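Local coordinates for flagellar hook-associated protein 2 (PDB 6KTY) that probably caps the tip of the growing flagellar filament, helping flagellin subunits polymerise there and keeping them from leaking out, at residues A45-G50 with P112-V117; E67-T72 with S126-P131; K73-N78 with K89-A94. All coordinates share one frame; numbering follows the deposited sequence.

Contact 1 of 3, residues A45-G50 with P112-V117; sequences AAMSNG and PFKLLV
Ala46 and Val117 form an antiparallel hydrogen-bonded pair between two inner strands, 45-48 and 113-117, of the four-stranded sheet in the larger lobe of this FliD fragment. The strand axes come within 4.6 Å of each other. Ala46 N donates to Val117 O and Val117 N to Ala46 O, each over 2.8 Å. Met47 and Leu116 follow as a non-hydrogen-bonded pair. The Met47 chain starts with CG anti to the backbone N (chi1 -167°) and bends at chi3 (-80°), where CE reaches Leu116 CD1 at 3.7 Å; its SD and CG lie beside the alkyl chain of Lys114, which crosses Met47 at about a right angle. Phe160 of a second subunit packs on Ala45, Met47 and Leu116, so a neighbouring chain covers this part of the face. On the face of Ala46 and Val117, Ile91 of helix 84-94 touches Val117, while Phe144 and Ser147 of strand 144-148 touch Ala46. Packing is therefore close on both faces at this end of the contact.

Toward Gly50 the pairing gives way to a looser, partly solvent-accessible end. Here Lys114 runs out beyond CG as an extended chain, CG lying 3.4 Å from Ser48 O and CE passing beside Gly50, before NZ forms a salt bridge with Asp105. Phe113 leads its ring away from segment 45-50, although its carbonyl O still receives a CA-H...O contact from Gly50. Between the two regimes stands Ser48. Its N donates to Leu115 O, but the return bond uses the side chain: Leu115 N donates to Ser48 OG at 2.8 Å, and the same OG donates to Asn49 O at 2.6 Å.

Contact 2 of 3, residues E67-T72 with S126-P131; sequences ETPEGT and SQVTFP
The backbones from Glu67 to Pro69 and from Ser126 to Pro131 run nearly opposite, 167° apart, and are bridged at Glu67 and Thr129, an antiparallel hydrogen-bonded pair with CA atoms 5.1 Å apart. Glu67 N donates to Thr129 O over 3.0 Å, and Thr129 N returns the bond to Glu67 O. This joins strand 129-136 to the hairpin of strands 63-68 and 71-77 in a three-stranded antiparallel sheet. The hairpin closes through a type I turn from Thr68 to Gly71, where Gly71 O takes bonds from both N and OG1 of Thr68.

Beyond the bridge the backbones separate, and Pro69 fills the step: its CD lies 3.2 Å from Gln127 O, while CG rests on Ser126 CA; Gln127 N is buried here without a partner. Val128 CG1 approaches Glu67 O, and its CG2 meets Pro69 CD more distantly. At the bridge itself, on the face shared by Glu67 and Thr129, Thr129 OG1 is set between its own backbone N and carbonyl carbon (chi1 59°) and sits 3.3 Å from Glu67 CB. The Glu67 chain crosses Pro131 at about a right angle, CG to CG, then bends at chi2 (-69°). Its OE1 receives Thr72 OG1 at 2.6 Å through the syn lone pair.

The Glu67 side chain thus meets strand 129-136 through its methylene groups and spends a carboxylate oxygen within its own hairpin. Both hydrogen bonds between the segments are main-chain, a pairing that needs no particular side chains, which add only apolar and CH contacts.

Contact 3 of 3, residues K73-N78 with K89-A94; sequences KEVYIN and KQINAA
Val75 meets Ile91 and Ala94 with its two methyl branches divided between them. CG1, anti to the backbone N (chi1 168°), lies 4.1 Å from Ile91 CG1, and the two side chains cross at about a right angle. CG2 packs 3.8 Å from Ala94 CB, one helical turn beyond Gln90. Tyr76, next along, turns its ring away from the helix, but its carbonyl O lies 3.1 Å from Gln90 OE1; both are acceptors, so this closeness is not a bond.

Helix 84-94 follows the beta hairpin of strands 63-68 and 71-77 in a beta-beta-alpha order and packs against strand 71-77, an outermost strand of the three-stranded sheet, while Ile91 also touches Leu98 and Ala100 of strand 98-104. Strand and helix axes approach to 8.5 Å, their directions 136° apart.

Ile77 then brings its CD1 within 4.2 Å of Gln90 CD, its side chain lying askew to the amide-bearing one. Asn78, just past the strand, supplies the polar link. Its N donates to Gln90 OE1 over 3.1 Å in a nearly straight bond (170° at the hydrogen), arriving in the amide plane on a lone pair of the oxygen. The extended Gln90 chain carries its amide out to this N, and Asn78 CB lies 3.6 Å from the same OE1; Asn78 OD1, meanwhile, accepts from Ser80 N.

All three contacts lie in the larger lobe of the chain, apart from the five-stranded sheet formed near the two chain ends. Contact 1 belongs to the four-stranded sheet and contact 2 to the three-stranded one, their centres about 18 Å apart; contact 3, about 15 Å from each, sets helix 84-94 against strand 71-77, which contact 2 also uses. Along the chain contacts 1 and 2 interlace, and contact 3 is nested inside the loops closed by both. Ile91 CD1 reaches Leu115 and Val117, and the Phe130 ring packs on Ala45 and Ala46, so helix and strand 129-136 each connect the two sheets within one lobe, probably part of the filament cap.

Contact 1 of 3, residues A45-G50 with P112-V117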
loop_
_atom_site.group_PDB
_atom_site.type_symbol
_atom_site.label_atom_id
_atom_site.label_comp_id
_atom_site.label_asym_id
_atom_site.label_seq_id
_atom_site.Cartn_x
_atom_site.Cartn_y
_atom_site.Cartn_z
ATOM N N ALA A 45 -18.871 -0.998 -18.315
ATOM C CA ALA A 45 -17.993 -1.336 -19.439
ATOM C C ALA A 45 -18.135 -2.749 -19.906
ATOM O O ALA A 45 -18.653 -3.608 -19.173
ATOM C CB ALA A 45 -16.493 -1.023 -19.077
ATOM N N ALA A 46 -17.692 -3.021 -21.135
ATOM C CA ALA A 46 -17.731 -4.411 -21.659
ATOM C C ALA A 46 -16.516 -4.622 -22.554
ATOM O O ALA A 46 -15.967 -3.652 -23.162
ATOM C CB ALA A 46 -19.097 -4.724 -22.426
ATOM N N MET A 47 -16.021 -5.837 -22.578
ATOM C CA MET A 47 -14.815 -6.106 -23.377
ATOM C C MET A 47 -15.077 -7.272 -24.271
ATOM O O MET A 47 -15.612 -8.292 -23.807
ATOM C CB MET A 47 -13.585 -6.390 -22.490
ATOM C CG MET A 47 -12.248 -6.374 -23.265
ATOM S SD MET A 47 -10.791 -6.523 -22.252
ATOM C CE MET A 47 -10.645 -4.852 -21.660
ATOM N N SER A 48 -14.685 -7.156 -25.540
ATOM C CA SER A 48 -14.911 -8.269 -26.493
ATOM C C SER A 48 -14.020 -9.492 -26.275
ATOM O O SER A 48 -13.015 -9.430 -25.559
ATOM C CB SER A 48 -14.754 -7.787 -27.944
ATOM O OG SER A 48 -13.381 -7.716 -28.295
ATOM N N ASN A 49 -14.416 -10.609 -26.894
ATOM C CA ASN A 49 -13.491 -11.700 -27.222
ATOM C C ASN A 49 -12.297 -11.219 -28.061
ATOM O O ASN A 49 -12.312 -10.101 -28.611
ATOM C CB ASN A 49 -14.238 -12.862 -27.900
ATOM C CG ASN A 49 -14.941 -12.453 -29.209
ATOM O OD1 ASN A 49 -15.470 -11.367 -29.332
ATOM N ND2 ASN A 49 -14.930 -13.353 -30.184
ATOM N N GLY A 50 -11.257 -12.035 -28.107
ATOM C CA GLY A 50 -9.988 -11.682 -28.753
ATOM C C GLY A 50 -10.039 -11.919 -30.256
ATOM O O GLY A 50 -10.682 -12.866 -30.731
ATOM N N PRO A 112 -5.027 -11.539 -29.650
ATOM C CA PRO A 112 -4.765 -10.602 -28.587
ATOM C C PRO A 112 -5.665 -9.354 -28.613
ATOM O O PRO A 112 -5.846 -8.721 -27.563
ATOM C CB PRO A 112 -3.299 -10.239 -28.822
ATOM C CG PRO A 112 -3.107 -10.325 -30.268
ATOM C CD PRO A 112 -4.120 -11.332 -30.786
ATOM N N PHE A 113 -6.283 -9.021 -29.745
ATOM C CA PHE A 113 -6.946 -7.707 -29.855
ATOM C C PHE A 113 -8.383 -7.758 -29.339
ATOM O O PHE A 113 -9.152 -8.630 -29.727
ATOM C CB PHE A 113 -6.897 -7.163 -31.285
ATOM C CG PHE A 113 -5.502 -6.855 -31.764
ATOM C CD1 PHE A 113 -4.896 -5.641 -31.459
ATOM C CD2 PHE A 113 -4.796 -7.773 -32.523
ATOM C CE1 PHE A 113 -3.607 -5.346 -31.927
ATOM C CE2 PHE A 113 -3.507 -7.493 -32.965
ATOM C CZ PHE A 113 -2.912 -6.282 -32.661
ATOM N N LYS A 114 -8.727 -6.836 -28.441
ATOM C CA LYS A 114 -10.082 -6.757 -27.890
ATOM C C LYS A 114 -10.674 -5.381 -27.918
ATOM O O LYS A 114 -9.952 -4.373 -27.759
ATOM C CB LYS A 114 -10.087 -7.302 -26.480
ATOM C CG LYS A 114 -9.828 -8.784 -26.442
ATOM C CD LYS A 114 -9.650 -9.236 -25.041
ATOM C CE LYS A 114 -9.333 -10.733 -25.012
ATOM N NZ LYS A 114 -9.246 -11.292 -23.648
ATOM N N LEU A 115 -11.978 -5.321 -28.180
ATOM C CA LEU A 115 -12.703 -4.058 -28.145
ATOM C C LEU A 115 -13.164 -3.846 -26.711
ATOM O O LEU A 115 -13.752 -4.749 -26.108
ATOM C CB LEU A 115 -13.899 -4.074 -29.098
ATOM C CG LEU A 115 -14.756 -2.800 -29.150
ATOM C CD1 LEU A 115 -14.025 -1.678 -29.906
ATOM C CD2 LEU A 115 -16.088 -3.117 -29.815
ATOM N N LEU A 116 -12.817 -2.688 -26.159
ATOM C CA LEU A 116 -13.277 -2.266 -24.837
ATOM C C LEU A 116 -14.239 -1.102 -25.021
ATOM O O LEU A 116 -13.878 -0.080 -25.631
ATOM C CB LEU A 116 -12.078 -1.823 -23.981
ATOM C CG LEU A 116 -12.367 -1.046 -22.665
ATOM C CD1 LEU A 116 -13.044 -1.975 -21.661
ATOM C CD2 LEU A 116 -11.073 -0.467 -22.039
ATOM N N VAL A 117 -15.444 -1.218 -24.491
ATOM C CA VAL A 117 -16.417 -0.122 -24.620
ATOM C C VAL A 117 -16.811 0.288 -23.174
ATOM O O VAL A 117 -17.241 -0.552 -22.394
ATOM C CB VAL A 117 -17.627 -0.577 -25.423
ATOM C CG1 VAL A 117 -18.677 0.515 -25.534
ATOM C CG2 VAL A 117 -17.206 -1.085 -26.838
#

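Contact 2 of 3, residues E67-T72 with S126-P131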
loop_
_atom_site.group_PDB
_atom_site.type_symbol
_atom_site.label_atom_id
_atom_site.label_comp_id
_atom_site.label_asym_id
_atom_site.label_seq_id
_atom_site.Cartn_x
_atom_site.Cartn_y
_atom_site.Cartn_z
ATOM N N GLU A 67 -28.041 -0.350 -23.649
ATOM C CA GLU A 67 -29.124 0.233 -22.832
ATOM C C GLU A 67 -28.427 1.225 -21.925
ATOM O O GLU A 67 -27.535 0.842 -21.160
ATOM C CB GLU A 67 -29.864 -0.780 -21.972
ATOM C CG GLU A 67 -30.576 -1.882 -22.754
ATOM C CD GLU A 67 -31.773 -1.390 -23.547
ATOM O OE1 GLU A 67 -32.086 -0.181 -23.534
ATOM O OE2 GLU A 67 -32.411 -2.232 -24.191
ATOM N N THR A 68 -28.849 2.480 -21.999
ATOM C CA THR A 68 -28.181 3.551 -21.278
ATOM C C THR A 68 -29.174 4.364 -20.462
ATOM O O THR A 68 -30.390 4.270 -20.666
ATOM C CB THR A 68 -27.423 4.472 -22.257
ATOM O OG1 THR A 68 -28.345 5.390 -22.866
ATOM C CG2 THR A 68 -26.791 3.660 -23.330
ATOM N N PRO A 69 -28.654 5.195 -19.533
ATOM C CA PRO A 69 -29.532 6.078 -18.775
ATOM C C PRO A 69 -30.309 7.070 -19.667
ATOM O O PRO A 69 -31.334 7.616 -19.236
ATOM C CB PRO A 69 -28.569 6.817 -17.832
ATOM C CG PRO A 69 -27.276 6.041 -17.852
ATOM C CD PRO A 69 -27.228 5.454 -19.252
ATOM N N GLU A 70 -29.827 7.290 -20.896
ATOM C CA GLU A 70 -30.492 8.147 -21.862
ATOM C C GLU A 70 -31.405 7.337 -22.802
ATOM O O GLU A 70 -31.949 7.879 -23.758
ATOM C CB GLU A 70 -29.447 8.928 -22.665
ATOM C CG GLU A 70 -28.574 9.894 -21.833
ATOM C CD GLU A 70 -27.530 9.194 -20.983
ATOM O OE1 GLU A 70 -27.340 9.641 -19.814
ATOM O OE2 GLU A 70 -26.913 8.184 -21.455
ATOM N N GLY A 71 -31.578 6.047 -22.508
ATOM C CA GLY A 71 -32.441 5.167 -23.285
ATOM C C GLY A 71 -31.660 4.155 -24.105
ATOM O O GLY A 71 -30.429 4.038 -23.980
ATOM N N THR A 72 -32.384 3.417 -24.943
ATOM C CA THR A 72 -31.815 2.382 -25.756
ATOM C C THR A 72 -31.067 3.029 -26.908
ATOM O O THR A 72 -31.620 3.884 -27.607
ATOM C CB THR A 72 -32.896 1.462 -26.363
ATOM O OG1 THR A 72 -33.702 0.911 -25.314
ATOM C CG2 THR A 72 -32.234 0.332 -27.171
ATOM N N SER A 126 -25.520 5.623 -13.455
ATOM C CA SER A 126 -25.056 5.766 -14.843
ATOM C C SER A 126 -24.834 4.388 -15.487
ATOM O O SER A 126 -23.907 4.188 -16.280
ATOM C CB SER A 126 -23.750 6.565 -14.859
ATOM O OG SER A 126 -23.920 7.836 -14.248
ATOM N N GLN A 127 -25.705 3.442 -15.165
ATOM C CA GLN A 127 -25.586 2.094 -15.669
ATOM C C GLN A 127 -25.728 2.003 -17.224
ATOM O O GLN A 127 -26.565 2.696 -17.813
ATOM C CB GLN A 127 -26.650 1.236 -14.975
ATOM C CG GLN A 127 -26.316 -0.195 -14.884
ATOM C CD GLN A 127 -24.936 -0.378 -14.320
ATOM O OE1 GLN A 127 -24.009 -0.679 -15.069
ATOM N NE2 GLN A 127 -24.772 -0.107 -13.007
ATOM N N VAL A 128 -24.910 1.146 -17.847
ATOM C CA VAL A 128 -24.988 0.777 -19.261
ATOM C C VAL A 128 -24.957 -0.745 -19.359
ATOM O O VAL A 128 -24.109 -1.399 -18.752
ATOM C CB VAL A 128 -23.804 1.371 -20.112
ATOM C CG1 VAL A 128 -23.845 0.867 -21.575
ATOM C CG2 VAL A 128 -23.800 2.928 -20.073
ATOM N N THR A 129 -25.867 -1.340 -20.122
ATOM C CA THR A 129 -25.775 -2.774 -20.364
ATOM C C THR A 129 -25.611 -3.011 -21.853
ATOM O O THR A 129 -25.903 -2.142 -22.678
ATOM C CB THR A 129 -26.960 -3.575 -19.787
ATOM O OG1 THR A 129 -28.177 -3.100 -20.379
ATOM C CG2 THR A 129 -27.003 -3.482 -18.252
ATOM N N PHE A 130 -25.194 -4.229 -22.176
ATOM C CA PHE A 130 -24.791 -4.627 -23.516
ATOM C C PHE A 130 -25.535 -5.905 -23.884
ATOM O O PHE A 130 -24.954 -6.986 -23.848
ATOM C CB PHE A 130 -23.274 -4.867 -23.484
ATOM C CG PHE A 130 -22.478 -3.688 -22.932
ATOM C CD1 PHE A 130 -22.265 -3.544 -21.590
ATOM C CD2 PHE A 130 -21.921 -2.755 -23.797
ATOM C CE1 PHE A 130 -21.543 -2.471 -21.088
ATOM C CE2 PHE A 130 -21.202 -1.670 -23.320
ATOM C CZ PHE A 130 -21.000 -1.528 -21.977
ATOM N N PRO A 131 -26.837 -5.788 -24.241
ATOM C CA PRO A 131 -27.727 -6.941 -24.259
ATOM C C PRO A 131 -27.816 -7.683 -25.597
ATOM O O PRO A 131 -28.384 -8.763 -25.649
ATOM C CB PRO A 131 -29.091 -6.312 -23.938
ATOM C CG PRO A 131 -28.991 -4.984 -24.640
ATOM C CD PRO A 131 -27.605 -4.524 -24.298
#

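Contact 3 of 3, residues K73-N78 with K89-A94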
loop_
_atom_site.group_PDB
_atom_site.type_symbol
_atom_site.label_atom_id
_atom_site.label_comp_id
_atom_site.label_asym_id
_atom_site.label_seq_id
_atom_site.Cartn_x
_atom_site.Cartn_y
_atom_site.Cartn_z
ATOM N N LYS A 73 -29.827 2.602 -27.123
ATOM C CA LYS A 73 -29.022 3.120 -28.218
ATOM C C LYS A 73 -28.560 1.953 -29.078
ATOM O O LYS A 73 -28.086 0.939 -28.572
ATOM C CB LYS A 73 -27.830 3.938 -27.702
ATOM C CG LYS A 73 -28.192 5.069 -26.742
ATOM C CD LYS A 73 -28.895 6.219 -27.429
ATOM C CE LYS A 73 -29.172 7.360 -26.478
ATOM N NZ LYS A 73 -30.176 8.306 -27.042
ATOM N N GLU A 74 -28.754 2.072 -30.384
ATOM C CA GLU A 74 -28.339 1.033 -31.310
ATOM C C GLU A 74 -27.360 1.643 -32.276
ATOM O O GLU A 74 -27.769 2.489 -33.065
ATOM C CB GLU A 74 -29.550 0.448 -32.046
ATOM C CG GLU A 74 -30.412 -0.450 -31.144
ATOM C CD GLU A 74 -31.593 -1.095 -31.856
ATOM O OE1 GLU A 74 -31.473 -1.429 -33.065
ATOM O OE2 GLU A 74 -32.647 -1.288 -31.198
ATOM N N VAL A 75 -26.095 1.193 -32.228
ATOM C CA VAL A 75 -25.025 1.712 -33.090
ATOM C C VAL A 75 -24.879 0.812 -34.320
ATOM O O VAL A 75 -24.662 -0.390 -34.197
ATOM C CB VAL A 75 -23.674 1.799 -32.326
ATOM C CG1 VAL A 75 -22.501 2.050 -33.283
ATOM C CG2 VAL A 75 -23.737 2.908 -31.256
ATOM N N TYR A 76 -25.025 1.420 -35.491
ATOM C CA TYR A 76 -25.067 0.702 -36.766
ATOM C C TYR A 76 -23.664 0.396 -37.276
ATOM O O TYR A 76 -22.868 1.309 -37.535
ATOM C CB TYR A 76 -25.807 1.525 -37.817
ATOM C CG TYR A 76 -27.193 1.994 -37.396
ATOM C CD1 TYR A 76 -28.112 1.110 -36.807
ATOM C CD2 TYR A 76 -27.589 3.327 -37.571
ATOM C CE1 TYR A 76 -29.387 1.539 -36.412
ATOM C CE2 TYR A 76 -28.852 3.757 -37.182
ATOM C CZ TYR A 76 -29.748 2.861 -36.610
ATOM O OH TYR A 76 -31.009 3.289 -36.237
ATOM N N ILE A 77 -23.387 -0.888 -37.473
ATOM C CA ILE A 77 -22.088 -1.321 -37.976
ATOM C C ILE A 77 -22.158 -1.616 -39.477
ATOM O O ILE A 77 -22.834 -2.532 -39.946
ATOM C CB ILE A 77 -21.566 -2.494 -37.180
ATOM C CG1 ILE A 77 -21.415 -2.056 -35.709
ATOM C CG2 ILE A 77 -20.229 -2.983 -37.757
ATOM C CD1 ILE A 77 -20.604 -0.771 -35.551
ATOM N N ASN A 78 -21.459 -0.767 -40.210
ATOM C CA ASN A 78 -21.395 -0.834 -41.630
ATOM C C ASN A 78 -20.294 -1.820 -42.052
ATOM O O ASN A 78 -19.142 -1.694 -41.648
ATOM C CB ASN A 78 -21.138 0.568 -42.140
ATOM C CG ASN A 78 -21.096 0.636 -43.608
ATOM O OD1 ASN A 78 -20.739 -0.337 -44.266
ATOM N ND2 ASN A 78 -21.435 1.783 -44.151
ATOM N N LYS A 89 -14.162 3.076 -34.139
ATOM C CA LYS A 89 -14.338 4.446 -34.644
ATOM C C LYS A 89 -15.839 4.812 -34.800
ATOM O O LYS A 89 -16.204 5.926 -34.531
ATOM C CB LYS A 89 -13.553 4.703 -35.960
ATOM C CG LYS A 89 -12.016 4.747 -35.709
ATOM C CD LYS A 89 -11.227 4.808 -36.994
ATOM C CE LYS A 89 -9.707 5.012 -36.784
ATOM N NZ LYS A 89 -9.053 4.082 -35.773
ATOM N N GLN A 90 -16.678 3.857 -35.220
ATOM C CA GLN A 90 -18.133 4.085 -35.423
ATOM C C GLN A 90 -18.870 4.249 -34.079
ATOM O O GLN A 90 -19.775 5.063 -33.953
ATOM C CB GLN A 90 -18.769 2.921 -36.217
ATOM C CG GLN A 90 -18.287 2.802 -37.677
ATOM C CD GLN A 90 -18.950 1.654 -38.495
ATOM O OE1 GLN A 90 -20.141 1.724 -38.849
ATOM N NE2 GLN A 90 -18.149 0.638 -38.868
ATOM N N ILE A 91 -18.479 3.471 -33.069
ATOM C CA ILE A 91 -19.024 3.657 -31.713
ATOM C C ILE A 91 -18.634 5.041 -31.240
ATOM O O ILE A 91 -19.498 5.784 -30.807
ATOM C CB ILE A 91 -18.596 2.578 -30.696
ATOM C CG1 ILE A 91 -19.188 1.207 -31.066
ATOM C CG2 ILE A 91 -19.030 2.931 -29.292
ATOM C CD1 ILE A 91 -18.549 -0.026 -30.316
ATOM N N ASN A 92 -17.371 5.441 -31.373
ATOM C CA ASN A 92 -17.016 6.776 -30.904
ATOM C C ASN A 92 -17.777 7.867 -31.700
ATOM O O ASN A 92 -18.285 8.817 -31.111
ATOM C CB ASN A 92 -15.508 7.013 -30.952
ATOM C CG ASN A 92 -14.759 6.204 -29.899
ATOM O OD1 ASN A 92 -15.302 5.918 -28.818
ATOM N ND2 ASN A 92 -13.510 5.806 -30.215
ATOM N N ALA A 93 -17.897 7.707 -33.023
ATOM C CA ALA A 93 -18.527 8.749 -33.850
ATOM C C ALA A 93 -20.032 8.824 -33.604
ATOM O O ALA A 93 -20.632 9.839 -33.865
ATOM C CB ALA A 93 -18.252 8.522 -35.330
ATOM N N ALA A 94 -20.640 7.746 -33.112
ATOM C CA ALA A 94 -22.069 7.745 -32.810
ATOM C C ALA A 94 -22.440 8.725 -31.694
ATOM O O ALA A 94 -23.592 9.136 -31.594
ATOM C CB ALA A 94 -22.510 6.346 -32.429
#